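Local coordinates for protein Fdc1 (Candida dubliniensis, PDB 4ZAD) that binds a prenylated flavin with manganese and probably catalyses the reversible decarboxylation of aromatic acrylic acids such as ferulic, coumaric and cinnamic acid to vinyl products, at residues Ala37-Arg40 against Lys41-Asn45; Thr97-Lys100 against Glu101-Asp104; Thr327-Thr330 against His331-Gly335; Ser339-Thr342 against Lys343-Ser347; Tyr363-Gln366 against Ala367-Ala371. All coordinates share one frame; numbering follows the deposited sequence.

In the fold
Contact 3 sits deepest, about 5 Å from the centre of the chain to its own centre, and is the one that lines the flavin pocket; its chemistry mixes capping, ring contacts and apolar packing on the cofactor. Contact 1, a helix at the subunit interface, reaches it through charged and hydroxyl groups. Contact 4 continues along helix 334-347, begun in contact 3, and packs that helix between helix 99-108 and strand 356-360. Contact 2, partly buried and with partly exposed charges, starts helix 99-108 and is joined to contact 4 by a salt bridge. Contact 5, a buried turn before strand 369-374, packs on contact 3 and, like contact 1, meets the second subunit.

Contact 1: Ala37-Arg40 against Lys41-Asn45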
# COMPACT_ATOMS: atom_id res chain seq x y z
N ALA A 37 -16.30 -7.44 -17.93
CA ALA A 37 -15.09 -8.25 -17.72
C ALA A 37 -13.98 -7.67 -18.54
O ALA A 37 -12.88 -7.48 -18.02
CB ALA A 37 -15.29 -9.69 -18.09
N ILE A 38 -14.22 -7.38 -19.81
CA ILE A 38 -13.13 -6.93 -20.67
C ILE A 38 -12.53 -5.64 -20.08
O ILE A 38 -11.35 -5.60 -19.64
CB ILE A 38 -13.58 -6.78 -22.15
CG1 ILE A 38 -13.96 -8.14 -22.77
CG2 ILE A 38 -12.51 -6.22 -22.99
CD1 ILE A 38 -14.95 -8.02 -23.83
N THR A 39 -13.37 -4.61 -19.96
CA THR A 39 -12.95 -3.33 -19.46
C THR A 39 -12.16 -3.52 -18.18
O THR A 39 -11.08 -2.91 -18.02
CB THR A 39 -14.14 -2.31 -19.30
OG1 THR A 39 -15.20 -2.87 -18.53
CG2 THR A 39 -14.69 -1.88 -20.66
N ARG A 40 -12.66 -4.34 -17.26
CA ARG A 40 -11.94 -4.63 -16.03
C ARG A 40 -10.53 -5.18 -16.22
O ARG A 40 -9.64 -4.82 -15.46
CB ARG A 40 -12.72 -5.63 -15.19
CG ARG A 40 -13.63 -4.93 -14.21
CD ARG A 40 -12.77 -4.27 -13.20
NE ARG A 40 -13.10 -2.88 -12.98
CZ ARG A 40 -12.36 -2.08 -12.22
NH1 ARG A 40 -11.26 -2.54 -11.64
NH2 ARG A 40 -12.73 -0.82 -12.03
N LYS A 41 -10.36 -6.09 -17.17
CA LYS A 41 -9.07 -6.66 -17.42
C LYS A 41 -8.17 -5.57 -18.07
O LYS A 41 -6.99 -5.46 -17.72
CB LYS A 41 -9.23 -7.92 -18.28
CG LYS A 41 -7.94 -8.69 -18.48
CD LYS A 41 -8.14 -10.19 -18.79
CE LYS A 41 -6.76 -10.96 -18.61
NZ LYS A 41 -6.65 -12.42 -19.10
N ALA A 42 -8.74 -4.75 -18.95
CA ALA A 42 -8.09 -3.54 -19.45
C ALA A 42 -7.57 -2.56 -18.34
O ALA A 42 -6.42 -2.15 -18.36
CB ALA A 42 -9.03 -2.80 -20.39
N TYR A 43 -8.42 -2.23 -17.37
CA TYR A 43 -8.07 -1.34 -16.28
C TYR A 43 -6.92 -1.92 -15.54
O TYR A 43 -5.94 -1.23 -15.27
CB TYR A 43 -9.20 -1.21 -15.27
CG TYR A 43 -10.40 -0.36 -15.67
CD1 TYR A 43 -10.25 0.97 -16.01
CD2 TYR A 43 -11.68 -0.90 -15.65
CE1 TYR A 43 -11.34 1.74 -16.37
CE2 TYR A 43 -12.77 -0.14 -15.99
CZ TYR A 43 -12.61 1.18 -16.33
OH TYR A 43 -13.70 1.93 -16.66
N GLU A 44 -7.07 -3.18 -15.18
CA GLU A 44 -6.23 -3.80 -14.14
C GLU A 44 -4.85 -4.11 -14.66
O GLU A 44 -3.90 -4.13 -13.89
CB GLU A 44 -6.92 -5.06 -13.55
CG GLU A 44 -8.17 -4.73 -12.71
CD GLU A 44 -9.18 -5.90 -12.46
OE1 GLU A 44 -10.30 -5.60 -11.99
OE2 GLU A 44 -8.87 -7.10 -12.70
N ASN A 45 -4.72 -4.35 -15.96
CA ASN A 45 -3.41 -4.64 -16.55
C ASN A 45 -2.85 -3.49 -17.40
O ASN A 45 -1.72 -3.57 -17.89
CB ASN A 45 -3.46 -5.99 -17.28
CG ASN A 45 -4.00 -7.11 -16.37
OD1 ASN A 45 -3.25 -7.74 -15.60
ND2 ASN A 45 -5.31 -7.32 -16.41
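The guanidinium of Arg40 carries Tyr43 over one face and Glu44 at its edge. CD2 of Tyr43 lies 3.4 Å from the guanidinium plane, near the rim rather than beneath the centre, and the ring is inclined to that plane by 41°, far from a flat stack. Arg40 NE is 3.6 Å from Tyr43 CD2. At the edge, Arg40 NH1 donates to Glu44 OE1 at 3.2 Å in an almost straight bond of 177°, within the guanidinium plane and on the anti lone pair of the oxygen. This is an i to i+4 salt bridge along the helix; the bends of the arginine chain at chi2 and chi3 lay its end across Tyr43, while Glu44 stays extended beyond CG to meet it.

Arg40 NH2 forms a salt bridge with Asp328 OD2 and bonds to Asn322 O, and NH1 also bonds to Leu325 O. Tyr43 OH reaches Glu329 OE1 and Asn322 N, and Glu44 OE2 accepts from Phe493 N of the second subunit. Arginine suits this spot because its planar, many-armed cation can serve several acceptors at once, and the buried charge is probably well compensated by the two carboxylates, Asp328 and Glu44.

In the backbone, Tyr43 N bonds to Thr39 O at 2.8 Å. At the C-terminal end, Lys41 O takes both Asn45 N and, at 2.8 Å, Asn45 ND2, so the side-chain amide folds back onto the last turn. The whole is a largely buried helix, the crossover of the beta-alpha-beta unit made by strand 22-25, helix 34-45 and strand 49-52, with several residues at the dimer interface.

Contact 2: Thr97-Lys100 against Glu101-Asp104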
# COMPACT_ATOMS: atom_id res chain seq x y z
N THR A 97 2.09 14.60 -19.87
CA THR A 97 1.83 15.41 -18.71
C THR A 97 1.45 14.54 -17.51
O THR A 97 0.41 13.90 -17.54
CB THR A 97 0.75 16.43 -18.99
OG1 THR A 97 1.13 17.17 -20.15
CG2 THR A 97 0.60 17.37 -17.81
N PRO A 98 2.29 14.50 -16.48
CA PRO A 98 1.97 13.67 -15.35
C PRO A 98 0.90 14.31 -14.48
O PRO A 98 0.61 15.50 -14.62
CB PRO A 98 3.29 13.56 -14.58
CG PRO A 98 4.25 14.49 -15.23
CD PRO A 98 3.54 15.25 -16.27
N MET A 99 0.39 13.51 -13.55
CA MET A 99 -0.85 13.84 -12.87
C MET A 99 -0.73 15.04 -11.99
O MET A 99 -1.67 15.81 -11.91
CB MET A 99 -1.36 12.64 -12.07
CG MET A 99 -2.71 12.88 -11.31
SD MET A 99 -4.05 13.40 -12.37
CE MET A 99 -5.49 12.76 -11.52
N LYS A 100 0.41 15.19 -11.33
CA LYS A 100 0.67 16.35 -10.47
C LYS A 100 0.56 17.63 -11.26
O LYS A 100 0.06 18.63 -10.77
CB LYS A 100 2.04 16.25 -9.82
CG LYS A 100 2.43 17.45 -8.95
CD LYS A 100 3.28 18.49 -9.71
CE LYS A 100 4.13 19.37 -8.73
NZ LYS A 100 3.28 20.18 -7.78
N GLU A 101 0.97 17.58 -12.52
CA GLU A 101 0.95 18.75 -13.39
C GLU A 101 -0.44 18.95 -13.98
O GLU A 101 -0.90 20.10 -14.06
CB GLU A 101 2.05 18.63 -14.46
CG GLU A 101 3.44 18.58 -13.79
CD GLU A 101 4.63 18.56 -14.75
OE1 GLU A 101 5.27 17.48 -14.92
OE2 GLU A 101 4.95 19.64 -15.30
N ILE A 102 -1.10 17.86 -14.36
CA ILE A 102 -2.51 17.90 -14.79
C ILE A 102 -3.32 18.63 -13.72
O ILE A 102 -4.10 19.51 -14.05
CB ILE A 102 -3.16 16.50 -14.93
CG1 ILE A 102 -2.50 15.66 -16.03
CG2 ILE A 102 -4.65 16.64 -15.20
CD1 ILE A 102 -2.75 14.14 -15.91
N ILE A 103 -3.11 18.26 -12.45
CA ILE A 103 -3.72 18.98 -11.32
C ILE A 103 -3.29 20.45 -11.29
O ILE A 103 -4.12 21.32 -11.04
CB ILE A 103 -3.41 18.30 -9.96
CG1 ILE A 103 -4.03 16.90 -9.89
CG2 ILE A 103 -3.90 19.15 -8.80
CD1 ILE A 103 -3.64 16.13 -8.69
N ASP A 104 -2.02 20.76 -11.56
CA ASP A 104 -1.62 22.20 -11.52
C ASP A 104 -2.31 22.99 -12.61
O ASP A 104 -2.65 24.16 -12.42
CB ASP A 104 -0.09 22.44 -11.54
CG ASP A 104 0.64 21.76 -10.36
OD1 ASP A 104 0.01 21.59 -9.28
OD2 ASP A 104 1.83 21.36 -10.55
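Helix 99-108 begins here, with Pro98 at its N-cap and Met99 to Glu101 entering the first turn. Pro98 O receives Ile102 N at 2.9 Å and, weakly, Glu101 N, while Ile103 N bonds to Met99 O as the regular pattern sets in. Proline suits the start of a helix: amides there have no carbonyl of an earlier turn to bond to, so its missing N-H costs nothing.

The carboxylate of Glu101 leans against that ring: OE1 is 3.1 Å from Pro98 CD and 3.2 Å from Pro98 CG, and CD, bonded to the ring nitrogen, is probably slightly positive. Thr97 CG2 stands anti to the backbone N and meets Glu101 CB at 3.9 Å, while the OG1 of the same threonine bonds to Asp94 O.

The inward face is apolar. Met99 SD lies 3.8 Å from Ile102 CD1, the bend of the methionine at chi2 (57°) carrying the sulfur across the isoleucine branch. Ile102 also rests on Ile87 of helix 85-90, and Met99 on His84.

Lys100 reaches Asp104, one turn on. NZ and OD2 are 3.3 Å apart, a weak hydrogen bond within an i to i+4 salt bridge, and Lys100 CD also lies 3.3 Å from that oxygen. Both ions have other partners, Asp358 OD2 for Lys100 NZ and Lys343 NZ for Asp104 OD1. The charges therefore form a small alternating network, whose long internal link suggests that it serves to tie neighbouring elements together more than to hold its own turn, while Glu101 would sit favourably near the positive end of the helix.

Contact 3: Thr327-Thr330 against His331-Gly335; sequences TDET and HTLIG. With 4LU (1-deoxy-5-O-phosphono-1-(3,3,4,5-tetramethyl-9,11-dioxo-2,3,8,9,10,11-hexahydro-7H-quinolino[1,8-fg]pteridin-12-ium-7-y l)-D-ribitol), chain E.
Asp328 O accepts two backbone bonds, from His331 N at 2.7 Å and from Thr332 N at 3.0 Å, and Glu329 O likewise serves two donors, Leu333 N and Ile334 N. The second of these spans five residues, a wide, pi-type step within the turn. Gly335, without a side chain, can pass close by His331 O.

Capping holds the start. Asp328, at the N-cap, lets its OD1 accept from Thr330 N at 2.7 Å; Thr330 OG1 also donates to it, over a very short distance. An acidic side chain fits a helix start, where the first N-H groups point along the axis toward the N-terminus and lack acceptors within the helix.

Flat groups come next. The His331 ring has Thr330 OG1 over one face, 3.4 Å from its plane, and Thr327 C in plane at an edge. The Asp328 carboxylate meets it at 49° between planes, while His331 NE2 is bonded to Gly324 O. Thr330 directs OG1 to this side because chi1 (58°) wedges it between the backbone N and the carbonyl carbon, leaving CG2 anti to the carbonyl carbon, where it meets Ile334 and the cofactor.

Apolar contacts follow: Thr330 CG2 touches Ile334 CD1 at 3.7 Å and the cofactor's C12 methyl at 3.9 Å. Ile334 packs against the flavin's benzenoid ring, with CD1 3.2 Å from C9 of 4LU. The methyls of these beta-branched residues give a firm apolar surface suited to an aromatic system.

With the predicted proton donor Glu289 close to Thr330, the capped turn forms one wall of the prenylated-flavin pocket of a UbiD-type decarboxylase.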
# COMPACT_ATOMS: atom_id res chain seq x y z
N THR A 327 -7.17 0.45 -10.55
CA THR A 327 -7.58 1.86 -10.75
C THR A 327 -8.48 2.16 -11.99
O THR A 327 -8.33 1.55 -13.04
CB THR A 327 -6.39 2.92 -10.48
OG1 THR A 327 -6.36 3.93 -11.51
CG2 THR A 327 -5.04 2.29 -10.36
N ASP A 328 -9.45 3.06 -11.82
CA ASP A 328 -10.49 3.35 -12.83
C ASP A 328 -10.94 4.78 -12.71
O ASP A 328 -10.45 5.47 -11.84
CB ASP A 328 -11.66 2.33 -12.81
CG ASP A 328 -12.60 2.45 -11.59
OD1 ASP A 328 -13.36 3.43 -11.47
OD2 ASP A 328 -12.66 1.51 -10.80
N GLU A 329 -11.84 5.25 -13.58
CA GLU A 329 -12.33 6.63 -13.53
C GLU A 329 -12.85 7.05 -12.17
O GLU A 329 -12.81 8.23 -11.84
CB GLU A 329 -13.49 6.90 -14.51
CG GLU A 329 -13.20 6.72 -16.01
CD GLU A 329 -13.04 5.26 -16.41
OE1 GLU A 329 -13.69 4.37 -15.82
OE2 GLU A 329 -12.23 5.04 -17.34
N THR A 330 -13.38 6.13 -11.37
CA THR A 330 -13.86 6.55 -10.05
C THR A 330 -12.66 6.76 -9.12
O THR A 330 -12.82 7.06 -7.94
CB THR A 330 -14.85 5.56 -9.41
OG1 THR A 330 -14.26 4.25 -9.29
CG2 THR A 330 -16.09 5.47 -10.25
N HIS A 331 -11.45 6.60 -9.66
CA HIS A 331 -10.25 6.92 -8.91
C HIS A 331 -9.51 8.13 -9.54
O HIS A 331 -9.27 9.16 -8.88
CB HIS A 331 -9.41 5.65 -8.75
CG HIS A 331 -10.23 4.46 -8.36
ND1 HIS A 331 -11.06 4.47 -7.26
CD2 HIS A 331 -10.42 3.26 -8.96
CE1 HIS A 331 -11.69 3.31 -7.17
NE2 HIS A 331 -11.32 2.56 -8.19
N THR A 332 -9.19 8.01 -10.82
CA THR A 332 -8.44 9.04 -11.49
C THR A 332 -9.27 10.32 -11.59
O THR A 332 -8.72 11.42 -11.42
CB THR A 332 -8.09 8.65 -12.89
OG1 THR A 332 -9.29 8.29 -13.58
CG2 THR A 332 -7.07 7.51 -12.89
N LEU A 333 -10.56 10.18 -11.84
CA LEU A 333 -11.38 11.36 -12.01
C LEU A 333 -12.06 11.75 -10.70
O LEU A 333 -12.10 12.93 -10.35
CB LEU A 333 -12.43 11.21 -13.13
CG LEU A 333 -11.97 11.16 -14.60
CD1 LEU A 333 -13.17 11.14 -15.50
CD2 LEU A 333 -11.06 12.37 -14.93
N ILE A 334 -12.61 10.81 -9.95
CA ILE A 334 -13.33 11.21 -8.76
C ILE A 334 -12.31 11.66 -7.75
O ILE A 334 -12.44 12.74 -7.19
CB ILE A 334 -14.25 10.12 -8.18
CG1 ILE A 334 -15.42 9.85 -9.13
CG2 ILE A 334 -14.75 10.54 -6.78
CD1 ILE A 334 -16.39 8.80 -8.61
N GLY A 335 -11.29 10.85 -7.51
CA GLY A 335 -10.23 11.27 -6.61
C GLY A 335 -9.31 12.39 -7.10
O GLY A 335 -8.97 13.32 -6.34
C9 4LU E . -17.95 10.23 -11.06
C8 4LU E . -17.53 9.60 -12.24
C7 4LU E . -18.15 8.43 -12.69
C10 4LU E . -21.03 10.44 -9.04
C6 4LU E . -19.22 7.83 -11.84
N3 4LU E . -23.52 9.88 -8.07
C2 4LU E . -22.96 11.07 -7.82
C13 4LU E . -20.86 7.04 -13.37
C5 4LU E . -19.94 6.62 -12.25
C1 4LU E . -21.21 6.92 -10.11
O2 4LU E . -23.63 11.88 -7.17
N1 4LU E . -21.72 11.35 -8.30
C4 4LU E . -22.87 8.93 -8.78
O4 4LU E . -23.51 7.87 -8.94
C4A 4LU E . -21.61 9.18 -9.28
N5 4LU E . -20.63 8.04 -9.80
C3 4LU E . -20.92 6.20 -11.27
C12 4LU E . -19.04 5.49 -12.75
C5A 4LU E . -19.59 8.52 -10.58
C7M 4LU E . -17.75 7.73 -13.97
C8M 4LU E . -16.42 10.27 -13.01
C9A 4LU E . -19.06 9.81 -10.32
N10 4LU E . -19.79 10.76 -9.52
C1' 4LU E . -19.09 11.78 -8.74
C2' 4LU E . -19.48 13.15 -9.29
O2' 4LU E . -19.36 13.11 -10.73
C3' 4LU E . -18.63 14.29 -8.70
O3' 4LU E . -18.86 14.38 -7.28
C4' 4LU E . -18.94 15.65 -9.35
O4' 4LU E . -18.39 16.70 -8.55
C5' 4LU E . -20.45 15.90 -9.46
O5' 4LU E . -20.78 17.17 -10.01
P 4LU E . -21.28 18.39 -9.13
O2P 4LU E . -21.67 19.33 -10.27
O3P 4LU E . -20.05 18.76 -8.29
O1P 4LU E . -22.43 17.87 -8.29

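Contact 4: Ser339-Thr342 against Lys343-Ser347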
# COMPACT_ATOMS: atom_id res chain seq x y z
N SER A 339 -8.94 16.02 -5.59
CA SER A 339 -7.59 16.49 -5.23
C SER A 339 -7.31 17.87 -5.80
O SER A 339 -6.80 18.73 -5.09
CB SER A 339 -6.51 15.53 -5.74
OG SER A 339 -6.66 14.29 -5.15
N ALA A 340 -7.64 18.05 -7.08
CA ALA A 340 -7.45 19.31 -7.75
C ALA A 340 -8.31 20.40 -7.13
O ALA A 340 -7.79 21.45 -6.78
CB ALA A 340 -7.76 19.17 -9.21
N GLU A 341 -9.60 20.17 -6.94
CA GLU A 341 -10.36 21.23 -6.30
C GLU A 341 -9.85 21.52 -4.87
O GLU A 341 -9.80 22.67 -4.46
CB GLU A 341 -11.85 20.97 -6.32
CG GLU A 341 -12.72 22.11 -5.74
CD GLU A 341 -12.88 23.33 -6.64
OE1 GLU A 341 -12.15 23.48 -7.64
OE2 GLU A 341 -13.76 24.17 -6.34
N THR A 342 -9.44 20.52 -4.11
CA THR A 342 -9.00 20.78 -2.75
C THR A 342 -7.68 21.58 -2.75
O THR A 342 -7.42 22.41 -1.85
CB THR A 342 -8.88 19.51 -1.95
OG1 THR A 342 -10.09 18.75 -2.06
CG2 THR A 342 -8.60 19.83 -0.47
N LYS A 343 -6.86 21.35 -3.78
CA LYS A 343 -5.62 22.12 -3.91
C LYS A 343 -6.02 23.57 -4.16
O LYS A 343 -5.55 24.44 -3.50
CB LYS A 343 -4.77 21.62 -5.08
CG LYS A 343 -3.30 21.59 -4.83
CD LYS A 343 -2.61 22.95 -4.67
CE LYS A 343 -1.08 22.86 -5.15
NZ LYS A 343 -0.87 22.19 -6.54
N TYR A 344 -6.94 23.79 -5.10
CA TYR A 344 -7.34 25.14 -5.38
C TYR A 344 -7.83 25.81 -4.11
O TYR A 344 -7.28 26.82 -3.69
CB TYR A 344 -8.36 25.27 -6.51
CG TYR A 344 -8.72 26.73 -6.71
CD1 TYR A 344 -7.80 27.62 -7.30
CD2 TYR A 344 -9.91 27.25 -6.23
CE1 TYR A 344 -8.10 28.99 -7.42
CE2 TYR A 344 -10.20 28.59 -6.35
CZ TYR A 344 -9.31 29.45 -6.94
OH TYR A 344 -9.65 30.79 -7.05
N LEU A 345 -8.84 25.25 -3.48
CA LEU A 345 -9.41 25.85 -2.28
C LEU A 345 -8.38 26.13 -1.18
O LEU A 345 -8.48 27.12 -0.48
CB LEU A 345 -10.55 24.97 -1.77
CG LEU A 345 -11.83 25.02 -2.61
CD1 LEU A 345 -12.94 24.17 -2.03
CD2 LEU A 345 -12.28 26.49 -2.66
N ILE A 346 -7.37 25.28 -1.05
CA ILE A 346 -6.38 25.37 0.05
C ILE A 346 -5.43 26.55 -0.19
O ILE A 346 -5.10 27.32 0.69
CB ILE A 346 -5.60 24.04 0.15
CG1 ILE A 346 -6.40 23.03 0.96
CG2 ILE A 346 -4.31 24.23 0.82
CD1 ILE A 346 -5.67 21.68 1.20
N SER A 347 -4.92 26.59 -1.40
CA SER A 347 -4.42 27.78 -2.08
C SER A 347 -4.96 29.14 -1.67
O SER A 347 -4.26 30.11 -1.65
CB SER A 347 -4.87 27.58 -3.50
OG SER A 347 -4.47 28.59 -4.35
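The apolar contacts are led by Thr342 and Ile346, one turn apart. The methyl CG2 of Thr342 meets CD1 of Ile346 at 3.8 Å, the two side chains slanting past each other. Ile346 also lays CG1 against Thr342 O at 3.1 Å, covering the carbonyl that its own backbone N bonds to. Thr342 can offer the methyl because chi1 (-51°) leaves CG2 anti to the backbone N and turns OG1 back along the helix. A second, looser pair is Glu341 CG with Leu345 CD1 at 4.2 Å, where the aliphatic part of the glutamate does the touching.

Four successive amides bond to the carbonyl four residues earlier. Lys343 N reaches Ser339 O at 2.9 Å, Tyr344 N reaches Ala340 O at 3.0 Å, and Leu345 N reaches Glu341 O at 2.9 Å in an almost straight bond of 175°. Ile346 N completes the run on Thr342 O at 3.0 Å.

The polar ends find partners outside the pairings above. The hydroxyls of Thr342 and Ser339 bond to the carbonyls of Val338 and Gly335, the usual way in which a helix satisfies a buried serine or threonine. Glu341 OE1 pairs with Arg110, and Lys343 NZ forms salt bridges with Asp104 and Asp358.

Small residues suit the close sides: Ala340 allows Ile103 and Leu106 to approach, and Ser339 sits against Phe360. Ile346 fills the side facing strand 356-360 and Phe396. The arrangement is that of a largely buried alpha-helix, 334-347, wedged between helix 99-108 on one flank and strand 356-360 with helix 386-399 on another.

Contact 5: Tyr363-Gln366 against Ala367-Ala371; sequences YEAQ and ALWLA
Ala365 places its methyl over one face of Trp369, 3.7 Å from the centroid of the five-membered ring and 19° off its normal, a clear CH-pi contact. Trp369 CG is the nearest ring atom, 3.6 Å from Ala365 CB. A methyl is small enough to rest on the face of the indole without forcing the chain apart.

The next shell is the type I' turn from Ala365 to Leu368 that brings the two together. Leu368 N bonds to Ala365 O at 3.2 Å, the donor standing above the carbonyl plane and so not on a lone pair. Gln366 and Ala367 both adopt left-handed backbone angles, with phi of 69° at Ala367. This is costly for residues that carry a CB; alanine keeps the crowding to one carbon. Gln366 N also bonds to Tyr363 O at 2.9 Å, linking the turn to the 3-10 segment 363-364.

Further out, Gln366 sends NE2 to Met290 O and Gly324 O, and Trp369 is stacked with Tyr432. Thr433 of the second subunit packs on both Ala365 and Trp369, while Leu368 bonds through its backbone to His411 and to Glu412 at the start of strand 412-417.

The contact thus combines a left-handed turn with an aromatic contact: probably largely dispersion holds Ala365 to the indole, and the buried glutamine amide is satisfied by backbone carbonyls.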
# COMPACT_ATOMS: atom_id res chain seq x y z
N TYR A 363 -4.81 6.14 -5.17
CA TYR A 363 -5.81 5.24 -5.72
C TYR A 363 -5.95 3.94 -4.93
O TYR A 363 -7.05 3.37 -4.86
CB TYR A 363 -5.55 4.95 -7.19
CG TYR A 363 -5.46 6.19 -8.01
CD1 TYR A 363 -6.30 7.27 -7.78
CD2 TYR A 363 -4.52 6.31 -9.00
CE1 TYR A 363 -6.20 8.44 -8.53
CE2 TYR A 363 -4.40 7.45 -9.74
CZ TYR A 363 -5.24 8.52 -9.50
OH TYR A 363 -5.10 9.67 -10.27
N GLU A 364 -4.85 3.51 -4.32
CA GLU A 364 -4.76 2.29 -3.51
C GLU A 364 -5.79 2.29 -2.40
O GLU A 364 -6.19 1.22 -1.94
CB GLU A 364 -3.36 2.16 -2.89
CG GLU A 364 -2.24 1.70 -3.88
CD GLU A 364 -1.70 2.79 -4.81
OE1 GLU A 364 -2.13 3.97 -4.72
OE2 GLU A 364 -0.79 2.47 -5.63
N ALA A 365 -6.21 3.50 -1.98
CA ALA A 365 -7.16 3.67 -0.88
C ALA A 365 -8.58 3.94 -1.36
O ALA A 365 -9.43 4.28 -0.57
CB ALA A 365 -6.66 4.77 0.08
N GLN A 366 -8.82 3.75 -2.65
CA GLN A 366 -10.18 3.93 -3.28
C GLN A 366 -10.78 5.34 -3.01
O GLN A 366 -12.00 5.53 -2.92
CB GLN A 366 -11.16 2.86 -2.82
CG GLN A 366 -10.61 1.46 -2.86
CD GLN A 366 -10.48 0.90 -4.25
OE1 GLN A 366 -9.58 0.11 -4.51
NE2 GLN A 366 -11.37 1.29 -5.15
N ALA A 367 -9.90 6.33 -2.89
CA ALA A 367 -10.32 7.71 -2.82
C ALA A 367 -11.03 7.97 -1.51
O ALA A 367 -11.87 8.87 -1.44
CB ALA A 367 -11.17 8.12 -4.02
N LEU A 368 -10.64 7.22 -0.49
CA LEU A 368 -11.05 7.44 0.91
C LEU A 368 -9.99 8.23 1.69
O LEU A 368 -10.30 8.78 2.75
CB LEU A 368 -11.31 6.11 1.59
CG LEU A 368 -12.60 5.43 1.13
CD1 LEU A 368 -12.57 3.95 1.29
CD2 LEU A 368 -13.80 6.05 1.87
N TRP A 369 -8.77 8.31 1.16
CA TRP A 369 -7.67 8.99 1.86
C TRP A 369 -7.26 10.17 1.06
O TRP A 369 -7.20 10.09 -0.16
CB TRP A 369 -6.42 8.13 1.89
CG TRP A 369 -6.39 7.06 2.82
CD1 TRP A 369 -7.43 6.55 3.52
CD2 TRP A 369 -5.26 6.27 3.12
NE1 TRP A 369 -6.99 5.48 4.28
CE2 TRP A 369 -5.65 5.30 4.04
CE3 TRP A 369 -3.94 6.29 2.68
CZ2 TRP A 369 -4.77 4.38 4.55
CZ3 TRP A 369 -3.07 5.39 3.16
CH2 TRP A 369 -3.48 4.43 4.10
N LEU A 370 -6.85 11.22 1.73
CA LEU A 370 -6.26 12.38 1.03
C LEU A 370 -4.93 12.64 1.68
O LEU A 370 -4.86 12.93 2.84
CB LEU A 370 -7.14 13.63 1.15
CG LEU A 370 -6.63 14.88 0.41
CD1 LEU A 370 -6.71 14.62 -1.10
CD2 LEU A 370 -7.38 16.17 0.77
N ALA A 371 -3.86 12.47 0.94
CA ALA A 371 -2.54 12.79 1.45
C ALA A 371 -2.39 14.28 1.31
O ALA A 371 -2.77 14.85 0.26
CB ALA A 371 -1.46 12.07 0.63